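Local coordinates for protein metallo-beta-lactamase FIM-1 (PDB 6V3Q) that probably hydrolyses beta-lactam antibiotics to substituted beta-amino acids, using bound zinc, as a class B metallo-beta-lactamase of Pseudomonas aeruginosa, at residues V90-A104 / N113-D125. Numbering follows the deposited sequence.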
ATOM      1  N   VAL A  90      -5.354   5.078  21.031  1.00 74.34           N
ATOM      2  CA  VAL A  90      -5.518   4.848  22.465  1.00 74.64           C
ATOM      3  C   VAL A  90      -6.330   5.970  23.100  1.00 78.42           C
ATOM      4  O   VAL A  90      -7.178   5.728  23.968  1.00 79.62           O
ATOM      5  CB  VAL A  90      -4.140   4.694  23.139  1.00 77.22           C
ATOM      6  CG1 VAL A  90      -4.265   4.785  24.651  1.00 75.39           C
ATOM      7  CG2 VAL A  90      -3.513   3.375  22.747  1.00 77.36           C
ATOM      8  N   ALA A  91      -6.092   7.212  22.669  1.00 80.97           N
ATOM      9  CA  ALA A  91      -6.793   8.351  23.254  1.00 81.28           C
ATOM     10  C   ALA A  91      -8.302   8.235  23.066  1.00 81.71           C
ATOM     11  O   ALA A  91      -9.074   8.582  23.967  1.00 83.42           O
ATOM     12  CB  ALA A  91      -6.275   9.654  22.645  1.00 79.79           C
ATOM     13  N   ALA A  92      -8.741   7.748  21.902  1.00 79.71           N
ATOM     14  CA  ALA A  92     -10.172   7.583  21.667  1.00 80.10           C
ATOM     15  C   ALA A  92     -10.782   6.557  22.613  1.00 77.75           C
ATOM     16  O   ALA A  92     -11.949   6.683  22.999  1.00 79.65           O
ATOM     17  CB  ALA A  92     -10.424   7.186  20.213  1.00 77.45           C
ATOM     18  N   LEU A  93     -10.007   5.544  23.004  1.00 74.14           N
ATOM     19  CA  LEU A  93     -10.504   4.554  23.954  1.00 73.60           C
ATOM     20  C   LEU A  93     -10.598   5.142  25.358  1.00 76.28           C
ATOM     21  O   LEU A  93     -11.625   5.003  26.033  1.00 77.83           O
ATOM     22  CB  LEU A  93      -9.600   3.321  23.941  1.00 69.47           C
ATOM     23  CG  LEU A  93      -9.461   2.599  22.598  1.00 69.19           C
ATOM     24  CD1 LEU A  93      -8.339   1.576  22.651  1.00 66.94           C
ATOM     25  CD2 LEU A  93     -10.764   1.930  22.212  1.00 71.67           C
ATOM     26  N   ARG A  94      -9.537   5.816  25.811  1.00 75.76           N
ATOM     27  CA  ARG A  94      -9.536   6.382  27.156  1.00 79.18           C
ATOM     28  C   ARG A  94     -10.557   7.505  27.297  1.00 86.45           C
ATOM     29  O   ARG A  94     -11.049   7.757  28.404  1.00 88.16           O
ATOM     30  CB  ARG A  94      -8.133   6.875  27.511  1.00 78.59           C
ATOM     31  CG  ARG A  94      -7.073   5.785  27.431  1.00 76.06           C
ATOM     32  CD  ARG A  94      -5.713   6.281  27.901  1.00 81.33           C
ATOM     33  NE  ARG A  94      -5.698   6.579  29.330  1.00 87.53           N
ATOM     34  CZ  ARG A  94      -4.611   6.933  30.008  1.00 92.19           C
ATOM     35  NH1 ARG A  94      -3.443   7.035  29.387  1.00 93.48           N
ATOM     36  NH2 ARG A  94      -4.691   7.184  31.308  1.00 94.99           N
ATOM     37  N   GLN A  95     -10.884   8.188  26.198  1.00 91.24           N
ATOM     38  CA  GLN A  95     -11.973   9.159  26.226  1.00100.17           C
ATOM     39  C   GLN A  95     -13.306   8.478  26.503  1.00 98.24           C
ATOM     40  O   GLN A  95     -14.143   9.009  27.244  1.00100.29           O
ATOM     41  CB  GLN A  95     -12.026   9.923  24.902  1.00109.99           C
ATOM     42  CG  GLN A  95     -13.416  10.414  24.514  1.00120.45           C
ATOM     43  CD  GLN A  95     -13.439  11.103  23.165  1.00127.76           C
ATOM     44  OE1 GLN A  95     -12.607  10.833  22.298  1.00128.48           O
ATOM     45  NE2 GLN A  95     -14.394  12.006  22.983  1.00132.50           N
ATOM     46  N   GLN A  96     -13.517   7.298  25.925  1.00 92.70           N
ATOM     47  CA  GLN A  96     -14.749   6.539  26.087  1.00 91.56           C
ATOM     48  C   GLN A  96     -14.790   5.736  27.383  1.00 88.87           C
ATOM     49  O   GLN A  96     -15.747   4.982  27.593  1.00 86.57           O
ATOM     50  CB  GLN A  96     -14.944   5.602  24.891  1.00 91.90           C
ATOM     51  CG  GLN A  96     -15.308   6.312  23.598  1.00 97.55           C
ATOM     52  CD  GLN A  96     -16.760   6.746  23.562  1.00104.09           C
ATOM     53  OE1 GLN A  96     -17.661   5.922  23.404  1.00103.33           O
ATOM     54  NE2 GLN A  96     -16.994   8.045  23.704  1.00109.14           N
ATOM     55  N   GLY A  97     -13.784   5.868  28.243  1.00 88.26           N
ATOM     56  CA  GLY A  97     -13.777   5.155  29.503  1.00 86.83           C
ATOM     57  C   GLY A  97     -13.347   3.709  29.422  1.00 83.47           C
ATOM     58  O   GLY A  97     -13.596   2.947  30.362  1.00 82.99           O
ATOM     59  N   ILE A  98     -12.709   3.302  28.326  1.00 78.48           N
ATOM     60  CA  ILE A  98     -12.237   1.930  28.206  1.00 74.08           C
ATOM     61  C   ILE A  98     -11.060   1.722  29.148  1.00 72.29           C
ATOM     62  O   ILE A  98     -10.212   2.609  29.321  1.00 73.52           O
ATOM     63  CB  ILE A  98     -11.844   1.619  26.750  1.00 73.93           C
ATOM     64  CG1 ILE A  98     -12.878   2.185  25.774  1.00 76.91           C
ATOM     65  CG2 ILE A  98     -11.701   0.121  26.546  1.00 72.40           C
ATOM     66  CD1 ILE A  98     -14.247   1.609  25.940  1.00 75.00           C
ATOM     67  N   VAL A  99     -11.007   0.551  29.777  1.00 68.30           N
ATOM     68  CA  VAL A  99      -9.862   0.178  30.602  1.00 62.88           C
ATOM     69  C   VAL A  99      -8.779  -0.366  29.680  1.00 64.19           C
ATOM     70  O   VAL A  99      -8.983  -1.374  28.996  1.00 63.79           O
ATOM     71  CB  VAL A  99     -10.255  -0.856  31.668  1.00 66.00           C
ATOM     72  CG1 VAL A  99      -9.131  -1.022  32.679  1.00 63.02           C
ATOM     73  CG2 VAL A  99     -11.554  -0.450  32.355  1.00 62.39           C
ATOM     74  N   THR A 100      -7.631   0.308  29.645  1.00 62.53           N
ATOM     75  CA  THR A 100      -6.580   0.011  28.683  1.00 60.30           C
ATOM     76  C   THR A 100      -5.353  -0.555  29.386  1.00 64.04           C
ATOM     77  O   THR A 100      -4.969  -0.086  30.463  1.00 65.14           O
ATOM     78  CB  THR A 100      -6.199   1.261  27.889  1.00 61.88           C
ATOM     79  OG1 THR A 100      -5.676   2.255  28.779  1.00 66.96           O
ATOM     80  CG2 THR A 100      -7.418   1.823  27.175  1.00 61.25           C
ATOM     81  N   TYR A 101      -4.742  -1.561  28.765  1.00 61.30           N
ATOM     82  CA  TYR A 101      -3.551  -2.213  29.288  1.00 60.96           C
ATOM     83  C   TYR A 101      -2.470  -2.257  28.216  1.00 60.94           C
ATOM     84  O   TYR A 101      -2.759  -2.337  27.019  1.00 57.27           O
ATOM     85  CB  TYR A 101      -3.839  -3.648  29.751  1.00 62.55           C
ATOM     86  CG  TYR A 101      -4.792  -3.774  30.916  1.00 69.55           C
ATOM     87  CD1 TYR A 101      -4.320  -3.971  32.206  1.00 73.72           C
ATOM     88  CD2 TYR A 101      -6.166  -3.722  30.724  1.00 70.44           C
ATOM     89  CE1 TYR A 101      -5.189  -4.099  33.274  1.00 78.84           C
ATOM     90  CE2 TYR A 101      -7.042  -3.849  31.784  1.00 77.62           C
ATOM     91  CZ  TYR A 101      -6.549  -4.038  33.057  1.00 80.86           C
ATOM     92  OH  TYR A 101      -7.420  -4.163  34.115  1.00 88.01           O
ATOM     93  N   ALA A 102      -1.219  -2.222  28.664  1.00 58.89           N
ATOM     94  CA  ALA A 102      -0.079  -2.449  27.787  1.00 59.42           C
ATOM     95  C   ALA A 102       1.108  -2.852  28.644  1.00 59.63           C
ATOM     96  O   ALA A 102       1.110  -2.661  29.863  1.00 62.23           O
ATOM     97  CB  ALA A 102       0.254  -1.211  26.948  1.00 63.39           C
ATOM     98  N   ALA A 103       2.117  -3.425  27.990  1.00 60.40           N
ATOM     99  CA  ALA A 103       3.358  -3.748  28.679  1.00 59.47           C
ATOM    100  C   ALA A 103       3.978  -2.479  29.248  1.00 58.61           C
ATOM    101  O   ALA A 103       3.841  -1.396  28.672  1.00 62.15           O
ATOM    102  CB  ALA A 103       4.336  -4.430  27.722  1.00 62.43           C
ATOM    103  N   ALA A 104       4.639  -2.613  30.402  1.00 65.54           N
ATOM    104  CA  ALA A 104       5.244  -1.448  31.043  1.00 76.18           C
ATOM    105  C   ALA A 104       6.194  -0.737  30.093  1.00 75.36           C
ATOM    106  O   ALA A 104       6.220   0.498  30.031  1.00 76.74           O
ATOM    107  CB  ALA A 104       5.973  -1.866  32.322  1.00 71.83           C
ATOM    108  N   ASN A 113       7.175   8.035  20.825  1.00101.65           N
ATOM    109  CA  ASN A 113       6.664   7.669  19.512  1.00 94.12           C
ATOM    110  C   ASN A 113       5.403   8.435  19.136  1.00 90.71           C
ATOM    111  O   ASN A 113       4.718   8.042  18.186  1.00 91.56           O
ATOM    112  CB  ASN A 113       6.397   6.163  19.452  1.00 92.63           C
ATOM    113  CG  ASN A 113       7.666   5.344  19.573  1.00 94.16           C
ATOM    114  OD1 ASN A 113       8.747   5.795  19.194  1.00103.60           O
ATOM    115  ND2 ASN A 113       7.543   4.133  20.102  1.00 88.00           N
ATOM    116  N   GLY A 114       5.083   9.508  19.853  1.00 88.43           N
ATOM    117  CA  GLY A 114       3.906  10.299  19.528  1.00 88.83           C
ATOM    118  C   GLY A 114       2.604   9.564  19.755  1.00 88.28           C
ATOM    119  O   GLY A 114       1.647   9.753  18.996  1.00 89.73           O
ATOM    120  N   LEU A 115       2.545   8.728  20.789  1.00 84.71           N
ATOM    121  CA  LEU A 115       1.381   7.901  21.066  1.00 79.97           C
ATOM    122  C   LEU A 115       0.887   8.149  22.484  1.00 78.92           C
ATOM    123  O   LEU A 115       1.657   8.518  23.374  1.00 78.97           O
ATOM    124  CB  LEU A 115       1.709   6.414  20.880  1.00 79.82           C
ATOM    125  CG  LEU A 115       2.180   5.987  19.489  1.00 81.33           C
ATOM    126  CD1 LEU A 115       2.743   4.575  19.524  1.00 80.42           C
ATOM    127  CD2 LEU A 115       1.051   6.091  18.480  1.00 81.29           C
ATOM    128  N   THR A 116      -0.409   7.952  22.677  1.00 82.00           N
ATOM    129  CA  THR A 116      -0.988   8.030  24.012  1.00 85.40           C
ATOM    130  C   THR A 116      -0.739   6.718  24.745  1.00 81.19           C
ATOM    131  O   THR A 116      -1.035   5.648  24.203  1.00 76.96           O
ATOM    132  CB  THR A 116      -2.487   8.309  23.941  1.00 88.66           C
ATOM    133  OG1 THR A 116      -2.714   9.560  23.280  1.00 91.84           O
ATOM    134  CG2 THR A 116      -3.087   8.363  25.341  1.00 91.26           C
ATOM    135  N   PRO A 117      -0.193   6.754  25.957  1.00 84.20           N
ATOM    136  CA  PRO A 117       0.067   5.508  26.683  1.00 81.51           C
ATOM    137  C   PRO A 117      -1.221   4.868  27.176  1.00 74.25           C
ATOM    138  O   PRO A 117      -2.271   5.506  27.280  1.00 72.93           O
ATOM    139  CB  PRO A 117       0.943   5.959  27.856  1.00 82.58           C
ATOM    140  CG  PRO A 117       0.539   7.382  28.082  1.00 85.08           C
ATOM    141  CD  PRO A 117       0.244   7.939  26.716  1.00 84.17           C
ATOM    142  N   ALA A 118      -1.126   3.576  27.475  1.00 68.96           N
ATOM    143  CA  ALA A 118      -2.224   2.896  28.137  1.00 70.79           C
ATOM    144  C   ALA A 118      -2.278   3.304  29.605  1.00 76.35           C
ATOM    145  O   ALA A 118      -1.312   3.821  30.172  1.00 80.58           O
ATOM    146  CB  ALA A 118      -2.083   1.380  28.009  1.00 67.25           C
ATOM    147  N   GLU A 119      -3.434   3.067  30.223  1.00 76.24           N
ATOM    148  CA  GLU A 119      -3.643   3.528  31.589  1.00 80.93           C
ATOM    149  C   GLU A 119      -2.990   2.608  32.614  1.00 76.53           C
ATOM    150  O   GLU A 119      -2.514   3.083  33.652  1.00 77.04           O
ATOM    151  CB  GLU A 119      -5.141   3.656  31.871  1.00 88.59           C
ATOM    152  CG  GLU A 119      -5.474   4.279  33.212  1.00 99.35           C
ATOM    153  CD  GLU A 119      -6.963   4.309  33.477  1.00107.57           C
ATOM    154  OE1 GLU A 119      -7.720   3.720  32.678  1.00106.50           O
ATOM    155  OE2 GLU A 119      -7.379   4.919  34.483  1.00113.82           O
ATOM    156  N   HIS A 120      -2.949   1.305  32.348  1.00 74.60           N
ATOM    157  CA  HIS A 120      -2.425   0.330  33.293  1.00 76.72           C
ATOM    158  C   HIS A 120      -1.257  -0.430  32.681  1.00 76.49           C
ATOM    159  O   HIS A 120      -1.277  -0.768  31.492  1.00 75.97           O
ATOM    160  CB  HIS A 120      -3.510  -0.664  33.724  1.00 78.49           C
ATOM    161  CG  HIS A 120      -4.636  -0.041  34.489  1.00 84.82           C
ATOM    162  ND1 HIS A 120      -5.895   0.128  33.957  1.00 85.53           N
ATOM    163  CD2 HIS A 120      -4.692   0.451  35.749  1.00 89.91           C
ATOM    164  CE1 HIS A 120      -6.679   0.697  34.854  1.00 88.28           C
ATOM    165  NE2 HIS A 120      -5.973   0.905  35.952  1.00 91.19           N
ATOM    166  N   ASP A 121      -0.242  -0.692  33.503  1.00 79.79           N
ATOM    167  CA  ASP A 121       0.832  -1.596  33.119  1.00 79.51           C
ATOM    168  C   ASP A 121       0.408  -3.029  33.399  1.00 74.07           C
ATOM    169  O   ASP A 121      -0.131  -3.326  34.470  1.00 77.99           O
ATOM    170  CB  ASP A 121       2.116  -1.273  33.885  1.00 88.01           C
ATOM    171  CG  ASP A 121       2.661   0.097  33.561  1.00 95.20           C
ATOM    172  OD1 ASP A 121       2.088   0.770  32.680  1.00 96.47           O
ATOM    173  OD2 ASP A 121       3.663   0.503  34.189  1.00102.58           O
ATOM    174  N   LEU A 122       0.639  -3.914  32.435  1.00 66.03           N
ATOM    175  CA  LEU A 122       0.392  -5.329  32.661  1.00 62.97           C
ATOM    176  C   LEU A 122       1.372  -5.874  33.694  1.00 66.59           C
ATOM    177  O   LEU A 122       2.530  -5.456  33.767  1.00 69.14           O
ATOM    178  CB  LEU A 122       0.508  -6.107  31.349  1.00 57.04           C
ATOM    179  CG  LEU A 122      -0.591  -5.868  30.309  1.00 56.55           C
ATOM    180  CD1 LEU A 122      -0.174  -6.387  28.944  1.00 56.61           C
ATOM    181  CD2 LEU A 122      -1.889  -6.524  30.751  1.00 60.47           C
ATOM    182  N   ILE A 123       0.892  -6.808  34.509  1.00 68.44           N
ATOM    183  CA  ILE A 123       1.703  -7.445  35.540  1.00 69.66           C
ATOM    184  C   ILE A 123       1.806  -8.922  35.187  1.00 74.62           C
ATOM    185  O   ILE A 123       0.832  -9.671  35.327  1.00 84.06           O
ATOM    186  CB  ILE A 123       1.123  -7.245  36.948  1.00 72.32           C
ATOM    187  CG1 ILE A 123       1.047  -5.752  37.282  1.00 77.70           C
ATOM    188  CG2 ILE A 123       1.966  -7.976  37.982  1.00 78.46           C
ATOM    189  CD1 ILE A 123       0.757  -5.458  38.738  1.00 78.75           C
ATOM    190  N   PHE A 124       2.981  -9.340  34.728  1.00 65.68           N
ATOM    191  CA  PHE A 124       3.208 -10.715  34.316  1.00 64.97           C
ATOM    192  C   PHE A 124       3.701 -11.552  35.488  1.00 70.18           C
ATOM    193  O   PHE A 124       4.383 -11.058  36.389  1.00 77.91           O
ATOM    194  CB  PHE A 124       4.227 -10.775  33.178  1.00 61.93           C
ATOM    195  CG  PHE A 124       3.729 -10.191  31.886  1.00 61.32           C
ATOM    196  CD1 PHE A 124       4.046  -8.891  31.523  1.00 57.54           C
ATOM    197  CD2 PHE A 124       2.943 -10.944  31.031  1.00 54.85           C
ATOM    198  CE1 PHE A 124       3.585  -8.354  30.333  1.00 54.45           C
ATOM    199  CE2 PHE A 124       2.480 -10.414  29.840  1.00 55.74           C
ATOM    200  CZ  PHE A 124       2.801  -9.119  29.492  1.00 57.94           C
ATOM    201  N   ASP A 125       3.343 -12.834  35.468  1.00 66.75           N
ATOM    202  CA  ASP A 125       3.812 -13.766  36.478  1.00 72.00           C
ATOM    203  C   ASP A 125       5.160 -14.345  36.043  1.00 72.50           C
ATOM    204  O   ASP A 125       5.715 -13.975  35.006  1.00 71.24           O
ATOM    205  CB  ASP A 125       2.763 -14.852  36.733  1.00 79.65           C
ATOM    206  CG  ASP A 125       2.503 -15.734  35.513  1.00 84.66           C
ATOM    207  OD1 ASP A 125       1.731 -16.708  35.651  1.00 89.86           O
ATOM    208  OD2 ASP A 125       3.071 -15.475  34.431  1.00 83.24           O
TER
HETATM  209  O   HOH W   1      -7.856   2.837  30.283  1.00 87.05           O
HETATM  210  O   HOH W   2       4.059  -4.592  31.763  1.00 72.28           O
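E119 lays its CB over one face of the R94 guanidinium, 3.4 Å above the plane, while P117 O lies at its edge, tilted somewhat out of the plane. R94 reaches this place by bending at chi3 (67°); NH1 donates to P117 O at 2.9 Å, from above the carbonyl plane. The Y101 ring has H120 ND1 over one face, the two planes 32° apart. E119 CG lies over one face of the imidazole, toward the rim, T100 O is at its edge, and V99 CG1 touches it obliquely. L122, a branched, buried residue packed also on V78 and I150, sets CD2 against Y101 CB at 3.6 Å. On the opposite sheet face from Y101 and H120, A102 and A118 are small enough for their CB methyls to meet at 3.6 Å.

T100 suits its place by its hydroxyl: OG1 stands between the backbone N and the carbonyl carbon (chi1 62°), where it accepts from E119 N at 2.8 Å and donates to a water held by I98 O, T100 N and E119 OE1. Backbone bonds H120 N to T100 O, A102 N to H120 O and L122 N to A102 O pair the strands in parallel. D121 turns its carboxylate to N107 of the intervening helix. Strand 99-102, helix 104-108 and edge strand 120-121 form a beta-alpha-beta unit, the parallel end of a mixed sheet in the metallo-beta-lactamase fold.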